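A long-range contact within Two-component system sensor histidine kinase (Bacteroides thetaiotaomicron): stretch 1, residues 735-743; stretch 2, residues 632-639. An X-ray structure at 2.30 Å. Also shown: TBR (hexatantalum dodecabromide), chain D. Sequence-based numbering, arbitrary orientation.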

ATOM      1  N   PRO B 735      -6.305 -33.625 -13.858  1.00 58.54           N
ATOM      2  CA  PRO B 735      -5.134 -33.021 -13.244  1.00 56.45           C
ATOM      3  C   PRO B 735      -5.137 -31.524 -13.504  1.00 57.48           C
ATOM      4  O   PRO B 735      -5.618 -31.082 -14.552  1.00 59.61           O
ATOM      5  CB  PRO B 735      -3.966 -33.685 -13.984  1.00 55.22           C
ATOM      6  CG  PRO B 735      -4.559 -34.931 -14.592  1.00 56.64           C
ATOM      7  CD  PRO B 735      -5.938 -34.526 -14.964  1.00 59.18           C
ATOM      8  N   SER B 736      -4.627 -30.747 -12.554  1.00 56.48           N
ATOM      9  CA  SER B 736      -4.461 -29.308 -12.753  1.00 57.12           C
ATOM     10  C   SER B 736      -3.362 -28.985 -13.767  1.00 57.11           C
ATOM     11  O   SER B 736      -2.561 -29.857 -14.161  1.00 55.30           O
ATOM     12  CB  SER B 736      -4.114 -28.623 -11.439  1.00 56.16           C
ATOM     13  OG  SER B 736      -3.389 -27.428 -11.703  1.00 56.66           O
ATOM     14  N   ASN B 737      -3.323 -27.713 -14.176  1.00 58.24           N
ATOM     15  CA  ASN B 737      -2.301 -27.244 -15.115  1.00 58.01           C
ATOM     16  C   ASN B 737      -1.268 -26.323 -14.431  1.00 55.68           C
ATOM     17  O   ASN B 737      -0.619 -25.512 -15.080  1.00 56.46           O
ATOM     18  CB  ASN B 737      -2.930 -26.689 -16.434  1.00 61.27           C
ATOM     19  CG  ASN B 737      -3.782 -25.416 -16.227  1.00 64.60           C
ATOM     20  OD1 ASN B 737      -4.523 -25.274 -15.252  1.00 65.57           O
ATOM     21  ND2 ASN B 737      -3.682 -24.495 -17.177  1.00 67.00           N
ATOM     22  N   ARG B 738      -1.142 -26.481 -13.105  1.00 52.55           N
ATOM     23  CA  ARG B 738       0.004 -26.000 -12.318  1.00 49.79           C
ATOM     24  C   ARG B 738       0.774 -27.200 -11.761  1.00 44.81           C
ATOM     25  O   ARG B 738       0.800 -27.439 -10.547  1.00 42.65           O
ATOM     26  CB  ARG B 738      -0.421 -25.078 -11.157  1.00 50.83           C
ATOM     27  CG  ARG B 738      -0.831 -23.664 -11.578  1.00 58.15           C
ATOM     28  CD  ARG B 738       0.335 -22.671 -11.553  1.00 64.71           C
ATOM     29  NE  ARG B 738      -0.101 -21.298 -11.849  1.00 70.91           N
ATOM     30  CZ  ARG B 738       0.473 -20.203 -11.344  1.00 73.83           C
ATOM     31  NH1 ARG B 738       1.503 -20.334 -10.506  1.00 72.65           N
ATOM     32  NH2 ARG B 738       0.027 -18.979 -11.663  1.00 74.62           N
ATOM     33  N   PRO B 739       1.411 -27.961 -12.648  1.00 42.91           N
ATOM     34  CA  PRO B 739       2.180 -29.068 -12.109  1.00 39.70           C
ATOM     35  C   PRO B 739       3.502 -28.561 -11.532  1.00 36.71           C
ATOM     36  O   PRO B 739       3.990 -27.495 -11.922  1.00 37.52           O
ATOM     37  CB  PRO B 739       2.429 -29.958 -13.330  1.00 39.40           C
ATOM     38  CG  PRO B 739       1.859 -29.210 -14.526  1.00 43.72           C
ATOM     39  CD  PRO B 739       1.605 -27.821 -14.107  1.00 44.29           C
ATOM     40  N   HIS B 740       4.015 -29.290 -10.560  1.00 32.85           N
ATOM     41  CA  HIS B 740       5.414 -29.184 -10.186  1.00 31.04           C
ATOM     42  C   HIS B 740       6.255 -30.102 -11.080  1.00 28.39           C
ATOM     43  O   HIS B 740       5.941 -31.271 -11.230  1.00 25.69           O
ATOM     44  CB  HIS B 740       5.624 -29.594  -8.741  1.00 29.57           C
ATOM     45  CG  HIS B 740       6.949 -29.190  -8.200  1.00 30.32           C
ATOM     46  ND1 HIS B 740       7.219 -27.904  -7.793  1.00 33.87           N
ATOM     47  CD2 HIS B 740       8.079 -29.901  -7.983  1.00 31.52           C
ATOM     48  CE1 HIS B 740       8.463 -27.838  -7.353  1.00 33.59           C
ATOM     49  NE2 HIS B 740       9.002 -29.039  -7.443  1.00 29.99           N
ATOM     50  N   ILE B 741       7.318 -29.531 -11.636  1.00 27.23           N
ATOM     51  CA  ILE B 741       8.247 -30.226 -12.544  1.00 26.56           C
ATOM     52  C   ILE B 741       9.656 -30.279 -11.940  1.00 24.50           C
ATOM     53  O   ILE B 741      10.155 -29.278 -11.456  1.00 24.67           O
ATOM     54  CB  ILE B 741       8.248 -29.507 -13.912  1.00 28.31           C
ATOM     55  CG1 ILE B 741       7.000 -29.912 -14.707  1.00 29.31           C
ATOM     56  CG2 ILE B 741       9.527 -29.767 -14.686  1.00 29.64           C
ATOM     57  CD1 ILE B 741       6.500 -28.844 -15.644  1.00 33.78           C
ATOM     58  N   LEU B 742      10.253 -31.466 -11.893  1.00 22.92           N
ATOM     59  CA  LEU B 742      11.654 -31.640 -11.473  1.00 21.42           C
ATOM     60  C   LEU B 742      12.374 -32.397 -12.547  1.00 21.21           C
ATOM     61  O   LEU B 742      11.991 -33.523 -12.795  1.00 22.21           O
ATOM     62  CB  LEU B 742      11.746 -32.482 -10.184  1.00 19.70           C
ATOM     63  CG  LEU B 742      13.186 -32.746  -9.686  1.00 18.44           C
ATOM     64  CD1 LEU B 742      14.006 -31.485  -9.333  1.00 16.72           C
ATOM     65  CD2 LEU B 742      13.212 -33.764  -8.587  1.00 12.52           C
ATOM     66  N   ASN B 743      13.390 -31.827 -13.202  1.00 22.01           N
ATOM     67  CA  ASN B 743      14.202 -32.648 -14.152  1.00 22.90           C
ATOM     68  C   ASN B 743      15.268 -33.421 -13.396  1.00 21.38           C
ATOM     69  O   ASN B 743      15.984 -32.863 -12.570  1.00 21.84           O
ATOM     70  CB  ASN B 743      14.861 -31.824 -15.235  1.00 24.82           C
ATOM     71  CG  ASN B 743      13.891 -30.915 -15.944  1.00 29.23           C
ATOM     72  OD1 ASN B 743      13.034 -31.369 -16.692  1.00 31.33           O
ATOM     73  ND2 ASN B 743      13.994 -29.612 -15.673  1.00 32.30           N
TER
HETATM   74 TA1  TBR D   2      -1.043 -15.581   1.286  0.90 34.72          TA
HETATM   75 TA2  TBR D   2      -0.327 -18.206   1.635  0.90 31.10          TA
HETATM   76 TA3  TBR D   2      -1.640 -17.406  -0.772  0.90 32.22          TA
HETATM   77 TA4  TBR D   2       1.079 -18.183  -0.770  0.90 32.37          TA
HETATM   78 TA5  TBR D   2       0.353 -15.502  -1.108  0.90 30.29          TA
HETATM   79 TA6  TBR D   2       1.566 -16.292   1.268  0.90 33.86          TA
HETATM   80 BR1  TBR D   2      -1.956 -16.937   3.309  0.90 38.30          BR
HETATM   81 BR2  TBR D   2      -3.428 -15.724   0.247  0.90 41.80          BR
HETATM   82 BR3  TBR D   2      -0.904 -13.435  -0.130  0.90 44.51          BR
HETATM   83 BR4  TBR D   2       0.704 -14.285   2.685  0.90 42.41          BR
HETATM   84 BR5  TBR D   2      -2.485 -19.351   0.769  0.90 40.95          BR
HETATM   85 BR6  TBR D   2      -1.601 -15.837  -2.837  0.90 42.63          BR
HETATM   86 BR7  TBR D   2       1.919 -16.733  -2.782  0.90 43.10          BR
HETATM   87 BR8  TBR D   2       3.443 -17.782   0.215  0.90 45.53          BR
HETATM   88 BR9  TBR D   2       0.917 -20.312   0.721  0.90 43.21          BR
HETATM   89 BRA  TBR D   2      -0.690 -19.215  -2.416  0.90 38.08          BR
HETATM   90 BRB  TBR D   2       2.542 -14.404  -0.233  0.90 43.35          BR
HETATM   91 BRC  TBR D   2       1.546 -17.860   3.355  0.90 43.14          BR
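Stretch 2 (632-639) PERPILLT

Stretch 2 lies alongside stretch 1 as an extended segment running in nearly the same direction, and the two meet mainly through side chains: one hydrogen bond near their N-terminal ends, then a packed patch in which H740 lies against I636 and L638, with L742 beyond it. Residues 632-636 are loop in extended conformation, with phi between -64° and -112° and psi between 131° and 150°; a strand begins at L637. Stretch 1 likewise passes from loop into strand, at H740. The end-to-end directions of the touching parts differ by 21°, and the contact buries 323 Å² in total. The backbones stay well apart, with CA of H740 6.1 Å from CA of I636 and CA of R738 7.4 Å from CA of P635, so side chains fill the gap.

E633, with chi1 and chi2 both t, reaches S736, whose OG donates a hydrogen bond to E633 OE1 at 3.2 Å. The same OG accepts a hydrogen bond from R738 N at 2.8 Å, tying the serine into its own loop while it holds the glutamate. CB of R738 lies 4.0 Å from E633 OE1.

Farther along, I636, H740 and L638 all direct their CA-to-CB bonds toward the opposing stretch, whereas those of L637 and I741 point away, the alternation expected of extended chain. H740 has the largest covered area of the contact. Its CB packs 4.1 Å from I636 CG2, its ND1 approaches I636 O at 3.3 Å, and its NE2 lies 3.5 Å from L638 CD2, buried without a polar partner in the model. L638 CD2 also meets L742 CD2 at 4.2 Å, extending the packing past the histidine with an apolar pair. The hexatantalum dodecabromide cluster touches stretch 2, with BR5 3.8 Å from R634 CG and BRA 4.0 Å from P635 CD.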

ATOM      1  N   PRO B 632      -8.066 -21.539  -1.740  1.00 48.35           N
ATOM      2  CA  PRO B 632      -7.298 -21.054  -2.884  1.00 47.92           C
ATOM      3  C   PRO B 632      -6.315 -22.122  -3.302  1.00 45.16           C
ATOM      4  O   PRO B 632      -5.884 -22.926  -2.481  1.00 43.54           O
ATOM      5  CB  PRO B 632      -6.532 -19.851  -2.314  1.00 48.57           C
ATOM      6  CG  PRO B 632      -6.445 -20.116  -0.799  1.00 47.81           C
ATOM      7  CD  PRO B 632      -7.792 -20.744  -0.521  1.00 49.13           C
ATOM      8  N   GLU B 633      -5.989 -22.162  -4.581  1.00 45.41           N
ATOM      9  CA  GLU B 633      -5.014 -23.121  -5.042  1.00 43.10           C
ATOM     10  C   GLU B 633      -3.642 -22.703  -4.473  1.00 39.88           C
ATOM     11  O   GLU B 633      -3.285 -21.524  -4.459  1.00 40.94           O
ATOM     12  CB  GLU B 633      -5.056 -23.305  -6.568  1.00 44.27           C
ATOM     13  CG  GLU B 633      -4.447 -24.662  -7.019  1.00 47.61           C
ATOM     14  CD  GLU B 633      -4.824 -25.107  -8.456  1.00 54.72           C
ATOM     15  OE1 GLU B 633      -3.904 -25.552  -9.201  1.00 55.86           O
ATOM     16  OE2 GLU B 633      -6.026 -25.051  -8.831  1.00 57.02           O
ATOM     17  N   ARG B 634      -2.958 -23.665  -3.878  1.00 35.64           N
ATOM     18  CA  ARG B 634      -1.615 -23.469  -3.432  1.00 33.18           C
ATOM     19  C   ARG B 634      -0.617 -24.303  -4.267  1.00 30.07           C
ATOM     20  O   ARG B 634      -0.936 -25.419  -4.698  1.00 27.72           O
ATOM     21  CB  ARG B 634      -1.521 -23.819  -1.957  1.00 33.14           C
ATOM     22  CG  ARG B 634      -2.087 -22.717  -1.045  1.00 38.52           C
ATOM     23  CD  ARG B 634      -2.116 -23.167   0.414  1.00 42.68           C
ATOM     24  NE  ARG B 634      -3.459 -23.592   0.770  1.00 49.56           N
ATOM     25  CZ  ARG B 634      -3.920 -24.842   0.734  1.00 49.67           C
ATOM     26  NH1 ARG B 634      -3.144 -25.859   0.393  1.00 47.13           N
ATOM     27  NH2 ARG B 634      -5.185 -25.059   1.080  1.00 52.43           N
ATOM     28  N   PRO B 635       0.581 -23.744  -4.497  1.00 28.34           N
ATOM     29  CA  PRO B 635       1.623 -24.483  -5.210  1.00 26.66           C
ATOM     30  C   PRO B 635       2.105 -25.729  -4.457  1.00 25.01           C
ATOM     31  O   PRO B 635       2.178 -25.734  -3.231  1.00 24.52           O
ATOM     32  CB  PRO B 635       2.782 -23.489  -5.308  1.00 25.36           C
ATOM     33  CG  PRO B 635       2.533 -22.529  -4.134  1.00 27.64           C
ATOM     34  CD  PRO B 635       1.023 -22.382  -4.106  1.00 28.77           C
ATOM     35  N   ILE B 636       2.449 -26.756  -5.215  1.00 24.02           N
ATOM     36  CA  ILE B 636       3.057 -27.961  -4.679  1.00 24.13           C
ATOM     37  C   ILE B 636       4.535 -27.678  -4.504  1.00 23.09           C
ATOM     38  O   ILE B 636       5.110 -27.109  -5.383  1.00 25.26           O
ATOM     39  CB  ILE B 636       2.903 -29.069  -5.718  1.00 24.04           C
ATOM     40  CG1 ILE B 636       1.440 -29.211  -6.096  1.00 25.75           C
ATOM     41  CG2 ILE B 636       3.614 -30.390  -5.316  1.00 22.40           C
ATOM     42  CD1 ILE B 636       1.249 -30.156  -7.301  1.00 28.53           C
ATOM     43  N   LEU B 637       5.111 -28.058  -3.367  1.00 21.68           N
ATOM     44  CA  LEU B 637       6.530 -28.023  -3.067  1.00 21.37           C
ATOM     45  C   LEU B 637       7.038 -29.432  -2.799  1.00 20.05           C
ATOM     46  O   LEU B 637       6.317 -30.316  -2.331  1.00 19.22           O
ATOM     47  CB  LEU B 637       6.794 -27.328  -1.736  1.00 21.95           C
ATOM     48  CG  LEU B 637       6.583 -25.847  -1.399  1.00 27.64           C
ATOM     49  CD1 LEU B 637       5.120 -25.421  -1.477  1.00 26.95           C
ATOM     50  CD2 LEU B 637       7.099 -25.621   0.046  1.00 26.14           C
ATOM     51  N   LEU B 638       8.316 -29.613  -3.023  1.00 19.28           N
ATOM     52  CA  LEU B 638       8.957 -30.848  -2.674  1.00 18.86           C
ATOM     53  C   LEU B 638       9.696 -30.573  -1.390  1.00 17.61           C
ATOM     54  O   LEU B 638      10.390 -29.582  -1.282  1.00 18.04           O
ATOM     55  CB  LEU B 638       9.914 -31.217  -3.812  1.00 20.07           C
ATOM     56  CG  LEU B 638       9.523 -32.294  -4.831  1.00 21.20           C
ATOM     57  CD1 LEU B 638       8.067 -32.433  -5.000  1.00 24.17           C
ATOM     58  CD2 LEU B 638      10.243 -32.013  -6.158  1.00 22.88           C
ATOM     59  N   THR B 639       9.549 -31.435  -0.406  1.00 16.64           N
ATOM     60  CA  THR B 639      10.025 -31.084   0.936  1.00 15.96           C
ATOM     61  C   THR B 639      11.034 -32.087   1.451  1.00 15.95           C
ATOM     62  O   THR B 639      11.646 -31.884   2.530  1.00 16.36           O
ATOM     63  CB  THR B 639       8.827 -30.924   1.943  1.00 15.78           C
ATOM     64  OG1 THR B 639       8.028 -32.100   1.918  1.00 13.99           O
ATOM     65  CG2 THR B 639       7.884 -29.819   1.478  1.00 15.07           C
TER